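Local coordinates for clavulanic acid biosynthesis oligopeptide binding protein 2 (Streptomyces clavuligerus, PDB 2WOL), which probably binds peptides as a family 5 extracellular solute-binding protein associated with the biosynthesis of clavulanic acid, at residues 487-492 with 514-519; 458-463 with 508-513; 147-152 with 160-165; 172-177 with 181-186. All coordinates share one frame; numbering follows the deposited sequence.

Contact 1: residues 487-492 with 514-519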
# COMPACT_ATOMS: atom_id res chain seq x y z
N ASP A 487 15.19 -4.71 -17.94
CA ASP A 487 15.04 -4.42 -19.35
C ASP A 487 15.25 -2.92 -19.55
O ASP A 487 14.45 -2.11 -19.06
CB ASP A 487 13.64 -4.85 -19.81
CG ASP A 487 13.39 -4.62 -21.29
OD1 ASP A 487 14.18 -3.93 -21.97
OD2 ASP A 487 12.36 -5.12 -21.79
N PRO A 488 16.33 -2.53 -20.26
CA PRO A 488 16.63 -1.13 -20.54
C PRO A 488 15.45 -0.38 -21.16
O PRO A 488 15.25 0.80 -20.86
CB PRO A 488 17.79 -1.20 -21.55
CG PRO A 488 18.44 -2.50 -21.28
CD PRO A 488 17.35 -3.43 -20.84
N GLU A 489 14.68 -1.06 -22.00
CA GLU A 489 13.53 -0.44 -22.67
C GLU A 489 12.39 -0.15 -21.69
O GLU A 489 11.76 0.90 -21.76
CB GLU A 489 13.06 -1.28 -23.85
CG GLU A 489 14.06 -1.32 -25.01
CD GLU A 489 13.53 -2.06 -26.23
OE1 GLU A 489 13.43 -3.31 -26.18
OE2 GLU A 489 13.22 -1.40 -27.25
N VAL A 490 12.15 -1.08 -20.76
CA VAL A 490 11.19 -0.86 -19.68
C VAL A 490 11.65 0.30 -18.79
O VAL A 490 10.87 1.21 -18.51
CB VAL A 490 10.96 -2.15 -18.83
CG1 VAL A 490 10.22 -1.82 -17.52
CG2 VAL A 490 10.18 -3.18 -19.62
N ASN A 491 12.91 0.27 -18.37
CA ASN A 491 13.47 1.33 -17.54
C ASN A 491 13.37 2.71 -18.20
O ASN A 491 12.98 3.69 -17.55
CB ASN A 491 14.92 1.03 -17.16
CG ASN A 491 15.08 -0.27 -16.38
OD1 ASN A 491 14.10 -0.84 -15.88
ND2 ASN A 491 16.31 -0.75 -16.27
N ALA A 492 13.69 2.77 -19.49
CA ALA A 492 13.62 4.01 -20.26
C ALA A 492 12.19 4.55 -20.35
O ALA A 492 11.97 5.75 -20.19
CB ALA A 492 14.21 3.82 -21.65
N GLU A 514 3.45 -1.94 -19.24
CA GLU A 514 2.73 -3.12 -18.78
C GLU A 514 2.71 -4.21 -19.85
O GLU A 514 2.92 -5.39 -19.55
CB GLU A 514 1.31 -2.78 -18.35
CG GLU A 514 0.60 -3.97 -17.71
CD GLU A 514 -0.84 -3.68 -17.35
OE1 GLU A 514 -1.56 -3.06 -18.15
OE2 GLU A 514 -1.25 -4.11 -16.25
N ARG A 515 2.47 -3.79 -21.10
CA ARG A 515 2.48 -4.73 -22.21
C ARG A 515 3.84 -5.42 -22.33
O ARG A 515 3.90 -6.64 -22.47
CB ARG A 515 2.12 -4.01 -23.52
CG ARG A 515 2.14 -4.93 -24.74
CD ARG A 515 1.54 -4.28 -25.97
NE ARG A 515 0.09 -4.11 -25.85
CZ ARG A 515 -0.81 -5.02 -26.22
NH1 ARG A 515 -0.42 -6.18 -26.74
NH2 ARG A 515 -2.10 -4.76 -26.06
N ARG A 516 4.92 -4.65 -22.28
CA ARG A 516 6.26 -5.24 -22.40
C ARG A 516 6.54 -6.21 -21.26
O ARG A 516 7.11 -7.27 -21.47
CB ARG A 516 7.33 -4.15 -22.44
CG ARG A 516 7.42 -3.42 -23.76
CD ARG A 516 8.37 -2.25 -23.67
NE ARG A 516 8.56 -1.60 -24.97
CZ ARG A 516 9.52 -1.89 -25.83
NH1 ARG A 516 10.41 -2.84 -25.55
NH2 ARG A 516 9.60 -1.24 -26.98
N VAL A 517 6.11 -5.85 -20.05
CA VAL A 517 6.27 -6.73 -18.89
C VAL A 517 5.54 -8.06 -19.11
O VAL A 517 6.09 -9.12 -18.83
CB VAL A 517 5.80 -6.06 -17.57
CG1 VAL A 517 5.79 -7.07 -16.42
CG2 VAL A 517 6.69 -4.89 -17.23
N MET A 518 4.32 -7.99 -19.63
CA MET A 518 3.57 -9.21 -19.91
C MET A 518 4.19 -10.02 -21.06
O MET A 518 4.14 -11.24 -21.04
CB MET A 518 2.08 -8.91 -20.14
CG MET A 518 1.34 -8.51 -18.85
SD MET A 518 1.61 -9.59 -17.42
CE MET A 518 0.92 -11.14 -18.01
N GLU A 519 4.79 -9.33 -22.04
CA GLU A 519 5.54 -10.02 -23.09
C GLU A 519 6.69 -10.86 -22.50
O GLU A 519 6.95 -11.97 -22.95
CB GLU A 519 6.08 -9.03 -24.13
CG GLU A 519 5.01 -8.44 -25.03
CD GLU A 519 5.51 -7.27 -25.87
OE1 GLU A 519 6.70 -6.90 -25.76
OE2 GLU A 519 4.69 -6.71 -26.63
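Arg-516 stretches from helix 503-520 to the first turn of helix 488-499, its base against Val-490 and its charged end against Glu-489. Arginine suits this half-exposed site because one residue supplies both a greasy stem and a cation. The stem runs extended from CG to NE, having left the backbone with CG anti to the carbonyl carbon (chi1 -76°). It and Val-490 pass each other in opposite directions, Val-490 CG2 lying 4.1 Å from Arg-516 CB. The compact, branched valine is buried there, filling the groove between the helices.

Farther out, Arg-516 NH1 and Glu-489 OE1 form a salt bridge at 3.1 Å, the oxygen lying at the guanidinium edge near its plane. The carboxylate is turned 70° from the guanidinium, so the pair is not the coplanar, bidentate form; Glu-489 OE2 stays 3.6 Å from Arg-516 NH2. Arg-516 is modelled in two conformers, so the bridge, seen in one, is to be taken with some doubt.

The two helices follow each other in the chain and run antiparallel as a helical hairpin, and this contact lies near its open end. Asp-487 begins the first helix as its N-cap: OD1 accepts from Glu-489 N at 2.9 Å, met from above the carboxylate plane. Its other oxygen, OD2, bonds to His-520 NE2 at the end of the partner helix. The same OD2 is 4.8 Å from Arg-516 NH1, too far for a bond, though its charge may add to the pull on the guanidinium.

Contact 2: residues 458-463 with 508-513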
# COMPACT_ATOMS: atom_id res chain seq x y z
N PRO A 458 -0.90 5.63 -4.76
CA PRO A 458 -1.79 5.17 -5.84
C PRO A 458 -1.51 5.75 -7.23
O PRO A 458 -2.34 6.47 -7.79
CB PRO A 458 -3.18 5.60 -5.33
CG PRO A 458 -2.91 6.82 -4.52
CD PRO A 458 -1.55 6.63 -3.90
N THR A 459 -0.34 5.43 -7.76
CA THR A 459 0.03 5.80 -9.12
C THR A 459 0.64 4.60 -9.82
O THR A 459 1.01 3.61 -9.18
CB THR A 459 1.07 6.95 -9.17
OG1 THR A 459 2.30 6.50 -8.60
CG2 THR A 459 0.58 8.19 -8.43
N GLU A 460 0.76 4.71 -11.15
CA GLU A 460 1.39 3.66 -11.94
C GLU A 460 2.84 3.42 -11.52
O GLU A 460 3.29 2.27 -11.45
CB GLU A 460 1.30 3.97 -13.43
CG GLU A 460 -0.09 3.83 -14.02
CD GLU A 460 -0.92 5.10 -13.92
OE1 GLU A 460 -0.59 5.98 -13.10
OE2 GLU A 460 -1.92 5.21 -14.66
N TYR A 461 3.58 4.50 -11.23
CA TYR A 461 4.94 4.34 -10.74
C TYR A 461 4.96 3.59 -9.42
O TYR A 461 5.69 2.61 -9.27
CB TYR A 461 5.68 5.68 -10.58
CG TYR A 461 7.11 5.45 -10.16
CD1 TYR A 461 8.11 5.26 -11.12
CD2 TYR A 461 7.47 5.36 -8.81
CE1 TYR A 461 9.43 5.01 -10.75
CE2 TYR A 461 8.78 5.11 -8.43
CZ TYR A 461 9.75 4.94 -9.40
OH TYR A 461 11.05 4.69 -9.02
N GLY A 462 4.16 4.05 -8.46
CA GLY A 462 4.08 3.40 -7.16
C GLY A 462 3.72 1.93 -7.26
O GLY A 462 4.26 1.10 -6.54
N PHE A 463 2.80 1.62 -8.17
CA PHE A 463 2.35 0.24 -8.31
C PHE A 463 3.34 -0.66 -9.05
O PHE A 463 3.65 -1.77 -8.59
CB PHE A 463 0.98 0.17 -8.99
CG PHE A 463 0.43 -1.23 -9.04
CD1 PHE A 463 -0.28 -1.75 -7.96
CD2 PHE A 463 0.66 -2.04 -10.15
CE1 PHE A 463 -0.75 -3.05 -7.98
CE2 PHE A 463 0.18 -3.35 -10.18
CZ PHE A 463 -0.53 -3.85 -9.10
N GLU A 508 -0.49 6.31 -21.63
CA GLU A 508 -0.15 5.49 -22.80
C GLU A 508 1.24 4.88 -22.68
O GLU A 508 1.45 3.74 -23.09
CB GLU A 508 -0.28 6.29 -24.10
CG GLU A 508 -1.71 6.50 -24.58
CD GLU A 508 -2.50 5.19 -24.67
OE1 GLU A 508 -2.07 4.27 -25.40
OE2 GLU A 508 -3.55 5.09 -24.00
N LEU A 509 2.18 5.64 -22.14
CA LEU A 509 3.52 5.13 -21.88
C LEU A 509 3.47 3.98 -20.87
O LEU A 509 4.13 2.97 -21.04
CB LEU A 509 4.45 6.24 -21.39
CG LEU A 509 4.90 7.26 -22.44
CD1 LEU A 509 5.44 8.50 -21.74
CD2 LEU A 509 5.94 6.67 -23.39
N TRP A 510 2.66 4.16 -19.81
CA TRP A 510 2.51 3.11 -18.80
C TRP A 510 1.88 1.84 -19.36
O TRP A 510 2.24 0.74 -18.94
CB TRP A 510 1.75 3.62 -17.58
CG TRP A 510 2.64 4.35 -16.62
CD1 TRP A 510 2.57 5.67 -16.28
CD2 TRP A 510 3.73 3.79 -15.87
NE1 TRP A 510 3.55 5.97 -15.36
CE2 TRP A 510 4.28 4.84 -15.10
CE3 TRP A 510 4.30 2.51 -15.78
CZ2 TRP A 510 5.37 4.64 -14.24
CZ3 TRP A 510 5.38 2.32 -14.93
CH2 TRP A 510 5.91 3.38 -14.17
N ARG A 511 0.95 2.00 -20.30
CA ARG A 511 0.35 0.87 -20.99
C ARG A 511 1.39 0.09 -21.80
O ARG A 511 1.34 -1.14 -21.84
CB ARG A 511 -0.81 1.31 -21.87
CG ARG A 511 -2.03 1.68 -21.07
CD ARG A 511 -3.14 2.26 -21.92
NE ARG A 511 -4.34 2.37 -21.10
CZ ARG A 511 -5.43 3.05 -21.43
NH1 ARG A 511 -5.49 3.71 -22.58
NH2 ARG A 511 -6.45 3.08 -20.59
N ALA A 512 2.32 0.81 -22.42
CA ALA A 512 3.43 0.18 -23.13
C ALA A 512 4.35 -0.58 -22.17
O ALA A 512 4.80 -1.68 -22.48
CB ALA A 512 4.22 1.20 -23.94
N VAL A 513 4.62 0.01 -21.00
CA VAL A 513 5.41 -0.68 -19.97
C VAL A 513 4.74 -1.99 -19.57
O VAL A 513 5.39 -3.04 -19.57
CB VAL A 513 5.62 0.19 -18.71
CG1 VAL A 513 6.34 -0.60 -17.62
CG2 VAL A 513 6.41 1.45 -19.05
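Glu-460 sets its CB over the face of the Trp-510 indole, 3.3 Å from the centroid of the five-membered ring and only 4° off its normal, a CH-pi contact. Next in the chain, Tyr-461 meets the six-membered half of the indole: Tyr-461 N is 3.5 Å from Trp-510 CZ2, and that carbon also lies at the edge of the phenol ring. Tryptophan suits this buried site because its broad plate can cover two successive residues of a helix start.

Glutamate works here because its chain bends. After CB the torsion swings to chi2 88°, which carries the carboxylate away from the indole, and OE2 accepts from Ala-358 N. The same loop is gripped by Arg-511, which donates to the carbonyls of Ala-358 and His-359 and forms a salt bridge to Glu-508, Arg-511 NH1 to Glu-508 OE2 being 2.8 Å. Just before helix 460-468, Thr-459 acts as its N-cap, its OG1 accepting a nearly straight bond from Gly-462 N (3.1 Å, 168°), which fixes the turn that presents Glu-460.

Helix 488-499 packs alongside, with Thr-497 touching Trp-510 and Leu-493 touching Val-513, so helix 503-520 lies against both helices at once.

Contact 3: residues 147-152 with 160-165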
# COMPACT_ATOMS: atom_id res chain seq x y z
N PRO A 147 25.09 11.45 -4.87
CA PRO A 147 26.02 10.31 -4.82
C PRO A 147 27.48 10.73 -4.65
O PRO A 147 28.27 9.96 -4.12
CB PRO A 147 25.82 9.64 -6.19
CG PRO A 147 24.43 10.04 -6.58
CD PRO A 147 24.31 11.45 -6.12
N GLU A 148 27.81 11.94 -5.11
CA GLU A 148 29.17 12.48 -5.01
C GLU A 148 29.43 13.11 -3.64
O GLU A 148 30.58 13.40 -3.29
CB GLU A 148 29.43 13.52 -6.11
CG GLU A 148 29.40 12.97 -7.53
CD GLU A 148 29.55 14.06 -8.60
OE1 GLU A 148 29.56 15.27 -8.25
OE2 GLU A 148 29.65 13.71 -9.79
N ARG A 149 28.37 13.33 -2.87
CA ARG A 149 28.47 13.94 -1.55
C ARG A 149 27.33 13.42 -0.67
O ARG A 149 26.39 14.17 -0.38
CB ARG A 149 28.45 15.46 -1.66
CG ARG A 149 29.00 16.20 -0.46
CD ARG A 149 29.00 17.72 -0.67
NE ARG A 149 29.44 18.42 0.54
CZ ARG A 149 28.65 18.70 1.58
NH1 ARG A 149 27.37 18.37 1.56
NH2 ARG A 149 29.15 19.33 2.63
N PRO A 150 27.38 12.14 -0.27
CA PRO A 150 26.27 11.49 0.42
C PRO A 150 25.86 12.19 1.71
O PRO A 150 26.72 12.65 2.47
CB PRO A 150 26.80 10.08 0.72
CG PRO A 150 27.85 9.86 -0.31
CD PRO A 150 28.51 11.20 -0.48
N TYR A 151 24.55 12.27 1.94
CA TYR A 151 24.03 12.88 3.15
C TYR A 151 23.85 11.80 4.22
O TYR A 151 23.13 10.82 4.00
CB TYR A 151 22.70 13.58 2.85
CG TYR A 151 22.07 14.22 4.07
CD1 TYR A 151 22.67 15.30 4.71
CD2 TYR A 151 20.87 13.73 4.57
CE1 TYR A 151 22.08 15.88 5.82
CE2 TYR A 151 20.27 14.31 5.68
CZ TYR A 151 20.89 15.38 6.31
OH TYR A 151 20.31 15.94 7.42
N PRO A 152 24.52 11.97 5.38
CA PRO A 152 24.51 10.94 6.41
C PRO A 152 23.37 11.04 7.43
O PRO A 152 23.39 10.36 8.46
CB PRO A 152 25.85 11.16 7.12
CG PRO A 152 26.04 12.64 7.06
CD PRO A 152 25.37 13.12 5.77
N PRO A 160 22.32 21.07 6.59
CA PRO A 160 21.12 20.59 5.92
C PRO A 160 21.40 19.88 4.60
O PRO A 160 22.43 20.10 3.96
CB PRO A 160 20.33 21.88 5.65
CG PRO A 160 20.82 22.84 6.68
CD PRO A 160 22.28 22.53 6.80
N LEU A 161 20.47 19.01 4.22
CA LEU A 161 20.47 18.37 2.92
C LEU A 161 20.49 19.45 1.84
O LEU A 161 19.66 20.36 1.85
CB LEU A 161 19.21 17.50 2.82
CG LEU A 161 18.94 16.52 1.67
CD1 LEU A 161 20.09 15.57 1.41
CD2 LEU A 161 17.68 15.74 2.01
N ARG A 162 21.46 19.36 0.94
CA ARG A 162 21.71 20.44 -0.02
C ARG A 162 20.67 20.54 -1.13
O ARG A 162 20.57 21.56 -1.82
CB ARG A 162 23.11 20.32 -0.61
CG ARG A 162 24.17 20.67 0.39
CD ARG A 162 25.35 21.26 -0.29
NE ARG A 162 26.35 21.67 0.68
CZ ARG A 162 27.63 21.83 0.39
NH1 ARG A 162 28.05 21.61 -0.85
NH2 ARG A 162 28.48 22.20 1.33
N SER A 163 19.90 19.47 -1.28
CA SER A 163 18.83 19.40 -2.26
C SER A 163 17.51 19.93 -1.70
O SER A 163 16.51 19.96 -2.41
CB SER A 163 18.65 17.96 -2.72
OG SER A 163 18.52 17.11 -1.59
N VAL A 164 17.50 20.33 -0.43
CA VAL A 164 16.29 20.87 0.18
C VAL A 164 16.56 22.27 0.71
O VAL A 164 17.36 22.46 1.63
CB VAL A 164 15.72 19.97 1.31
CG1 VAL A 164 14.36 20.51 1.75
CG2 VAL A 164 15.57 18.53 0.87
N LEU A 165 15.89 23.26 0.12
CA LEU A 165 16.06 24.65 0.53
C LEU A 165 14.87 25.16 1.33
O LEU A 165 13.73 24.78 1.08
CB LEU A 165 16.26 25.55 -0.69
CG LEU A 165 17.33 25.19 -1.72
CD1 LEU A 165 17.28 26.20 -2.85
CD2 LEU A 165 18.72 25.16 -1.10
O HOH W 1 24.62 18.32 3.53
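The guanidinium groups of Arg-149 and Arg-162 lie face to face, centres 3.5 Å apart and planes only 12° from parallel, although the two side chains cross at about a right angle. Arg-149 leaves with CG anti to the backbone N (chi1 -160°) and runs extended to NE, which carries its guanidinium across to Arg-162. Glu-159 serves both, OE1 in a salt bridge with Arg-149 NH2 and OE2 with Arg-162 NH2, which probably balances their charge. At the edge of the Arg-149 group, in its plane, a water accepts a weak bond from NH1 and donates to Pro-160 O at 2.9 Å.

Here a proline-rich loop folds back on the entry to strand 164-166, an outer strand of a four-stranded antiparallel sheet. A type I beta turn from Leu-161 to Val-164, closed by Val-164 N to Leu-161 O at 3.1 Å, sends Leu-161 inward to Leu-144 of helix 140-144, whereas the exposed Arg-162 turns back toward the loop and the stack.

The ring of Tyr-151 offers a broad face to the buried Leu-161, whose CB stands 4.2 Å over its centre, 2° off the normal. Phe-128 meets the same tyrosine edge-to-face.

Contact 4: residues 172-177 with 181-186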
# COMPACT_ATOMS: atom_id res chain seq x y z
N ILE A 172 9.47 25.84 1.19
CA ILE A 172 10.38 24.72 1.04
C ILE A 172 10.52 24.34 -0.44
O ILE A 172 9.53 24.28 -1.17
CB ILE A 172 9.98 23.51 1.94
CG1 ILE A 172 11.11 22.46 1.99
CG2 ILE A 172 8.63 22.91 1.52
CD1 ILE A 172 11.01 21.51 3.17
N VAL A 173 11.77 24.12 -0.86
CA VAL A 173 12.08 23.78 -2.25
C VAL A 173 12.86 22.47 -2.31
O VAL A 173 13.90 22.34 -1.68
CB VAL A 173 12.91 24.90 -2.93
CG1 VAL A 173 13.22 24.55 -4.38
CG2 VAL A 173 12.19 26.25 -2.86
N PHE A 174 12.34 21.51 -3.08
CA PHE A 174 13.00 20.23 -3.27
C PHE A 174 13.64 20.17 -4.66
O PHE A 174 12.94 20.23 -5.68
CB PHE A 174 12.01 19.07 -3.11
CG PHE A 174 11.41 18.97 -1.74
CD1 PHE A 174 10.20 19.60 -1.44
CD2 PHE A 174 12.04 18.23 -0.74
CE1 PHE A 174 9.64 19.50 -0.17
CE2 PHE A 174 11.48 18.13 0.54
CZ PHE A 174 10.27 18.76 0.82
N ARG A 175 14.96 20.05 -4.70
CA ARG A 175 15.69 19.94 -5.96
C ARG A 175 16.07 18.48 -6.19
O ARG A 175 17.04 17.98 -5.62
CB ARG A 175 16.95 20.81 -5.93
CG ARG A 175 16.70 22.31 -5.82
CD ARG A 175 18.03 23.03 -5.73
NE ARG A 175 17.92 24.48 -5.83
CZ ARG A 175 18.96 25.32 -5.77
NH1 ARG A 175 20.19 24.85 -5.60
NH2 ARG A 175 18.76 26.63 -5.87
N LEU A 176 15.28 17.80 -7.02
CA LEU A 176 15.42 16.36 -7.20
C LEU A 176 16.56 15.99 -8.13
O LEU A 176 16.97 16.79 -8.97
CB LEU A 176 14.10 15.74 -7.69
CG LEU A 176 12.80 16.13 -6.97
CD1 LEU A 176 11.61 15.40 -7.57
CD2 LEU A 176 12.88 15.90 -5.47
N THR A 177 17.08 14.78 -7.97
CA THR A 177 18.18 14.27 -8.78
C THR A 177 17.72 13.86 -10.18
O THR A 177 18.54 13.63 -11.07
CB THR A 177 18.86 13.07 -8.11
OG1 THR A 177 17.89 12.05 -7.84
CG2 THR A 177 19.53 13.48 -6.80
N SER A 181 7.32 12.74 -11.46
CA SER A 181 5.95 13.22 -11.65
C SER A 181 5.08 13.12 -10.39
O SER A 181 4.16 13.91 -10.20
CB SER A 181 5.27 12.45 -12.80
OG SER A 181 5.26 11.05 -12.55
N ASP A 182 5.40 12.16 -9.53
CA ASP A 182 4.52 11.80 -8.41
C ASP A 182 4.93 12.39 -7.05
O ASP A 182 4.56 11.85 -6.00
CB ASP A 182 4.40 10.27 -8.31
CG ASP A 182 3.79 9.64 -9.56
OD1 ASP A 182 3.26 10.38 -10.43
OD2 ASP A 182 3.83 8.40 -9.67
N PHE A 183 5.66 13.50 -7.06
CA PHE A 183 6.22 14.02 -5.81
C PHE A 183 5.18 14.44 -4.75
O PHE A 183 5.42 14.26 -3.55
CB PHE A 183 7.23 15.14 -6.06
CG PHE A 183 8.19 15.36 -4.92
CD1 PHE A 183 9.23 14.46 -4.69
CD2 PHE A 183 8.04 16.45 -4.08
CE1 PHE A 183 10.11 14.65 -3.63
CE2 PHE A 183 8.92 16.66 -3.02
CZ PHE A 183 9.96 15.76 -2.80
N ASP A 184 4.03 14.97 -5.18
CA ASP A 184 2.97 15.32 -4.23
C ASP A 184 2.55 14.10 -3.39
O ASP A 184 2.16 14.24 -2.23
CB ASP A 184 1.73 15.86 -4.95
CG ASP A 184 1.78 17.36 -5.22
OD1 ASP A 184 2.64 18.08 -4.67
OD2 ASP A 184 0.90 17.83 -5.98
N HIS A 185 2.63 12.92 -3.99
CA HIS A 185 2.31 11.67 -3.28
C HIS A 185 3.30 11.39 -2.17
O HIS A 185 2.91 10.99 -1.07
CB HIS A 185 2.27 10.50 -4.25
CG HIS A 185 1.09 10.53 -5.17
ND1 HIS A 185 -0.11 9.94 -4.86
CD2 HIS A 185 0.94 11.09 -6.39
CE1 HIS A 185 -0.96 10.13 -5.86
NE2 HIS A 185 -0.35 10.83 -6.80
N LEU A 186 4.58 11.62 -2.45
CA LEU A 186 5.62 11.45 -1.43
C LEU A 186 5.44 12.43 -0.29
O LEU A 186 5.70 12.10 0.87
CB LEU A 186 7.02 11.56 -2.04
CG LEU A 186 7.37 10.60 -3.18
CD1 LEU A 186 8.85 10.72 -3.51
CD2 LEU A 186 7.00 9.14 -2.89
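Phe-183 pushes the rim of its ring over one face of Phe-174, CE2 lying 3.5 Å above that ring's plane and displaced from its centre. The pair joins strand 171-175, an inner strand of a four-stranded antiparallel sheet, to the short helix 183-186 that follows it in this PBP2-type solute-binding fold. Centroids 5.1 Å apart and planes at 56° make an oblique aromatic pair. Seen from Phe-183, the partner lies at its edge, Phe-174 CD1 coming within 3.6 Å of Phe-183 CE2.

Leu-176 takes the neighbouring part of the same ring. Its CD2 is 3.6 Å from Phe-183 CE1, and CD1 rests near Phe-183 CD1, so both methyls of the branched end lie against the CD1-CE1 side of the ring, CD2 meeting it obliquely. Phe-183 can reach both because CG leaves anti to the backbone N (chi1 -159°), driving the ring straight out from the helix toward the sheet. Large apolar residues suit this buried space between sheet and helix, and others complete it: Trp-99 and Tyr-101 of strand 98-102, and Leu-140 and Leu-144 of helix 140-144.

Asp-182 precedes the helix at the N-cap position, but its carboxylate makes no capping bond. Its OD2 bonds to Thr-459 OG1, while OD1 of Asp-182 accepts from the hydroxyl OG of Ser-181 at 3.0 Å, the donor standing well above the carboxylate plane.

Overall arrangement
From the N terminus, contact 3 closes first, folding the loop at 147-152 onto the start of strand 164-166. Contact 4 follows in series, closing the short connection from strand 171-175 to helix 183-186; the two strands are sheet neighbours, joined by backbone bonds such as Leu-165 N to Val-173 O. Much later, contacts 1 and 2 cross along the chain: 458-463 and 487-492 both pack on helix 503-520, and the contacts touch where Val-490 meets Val-513. Contacts 2 and 4 tie these two regions together, Asp-182 OD2 probably hydrogen-bonding Thr-459 OG1. Contact 1 stays about 17 Å from contact 3 at their nearest atoms.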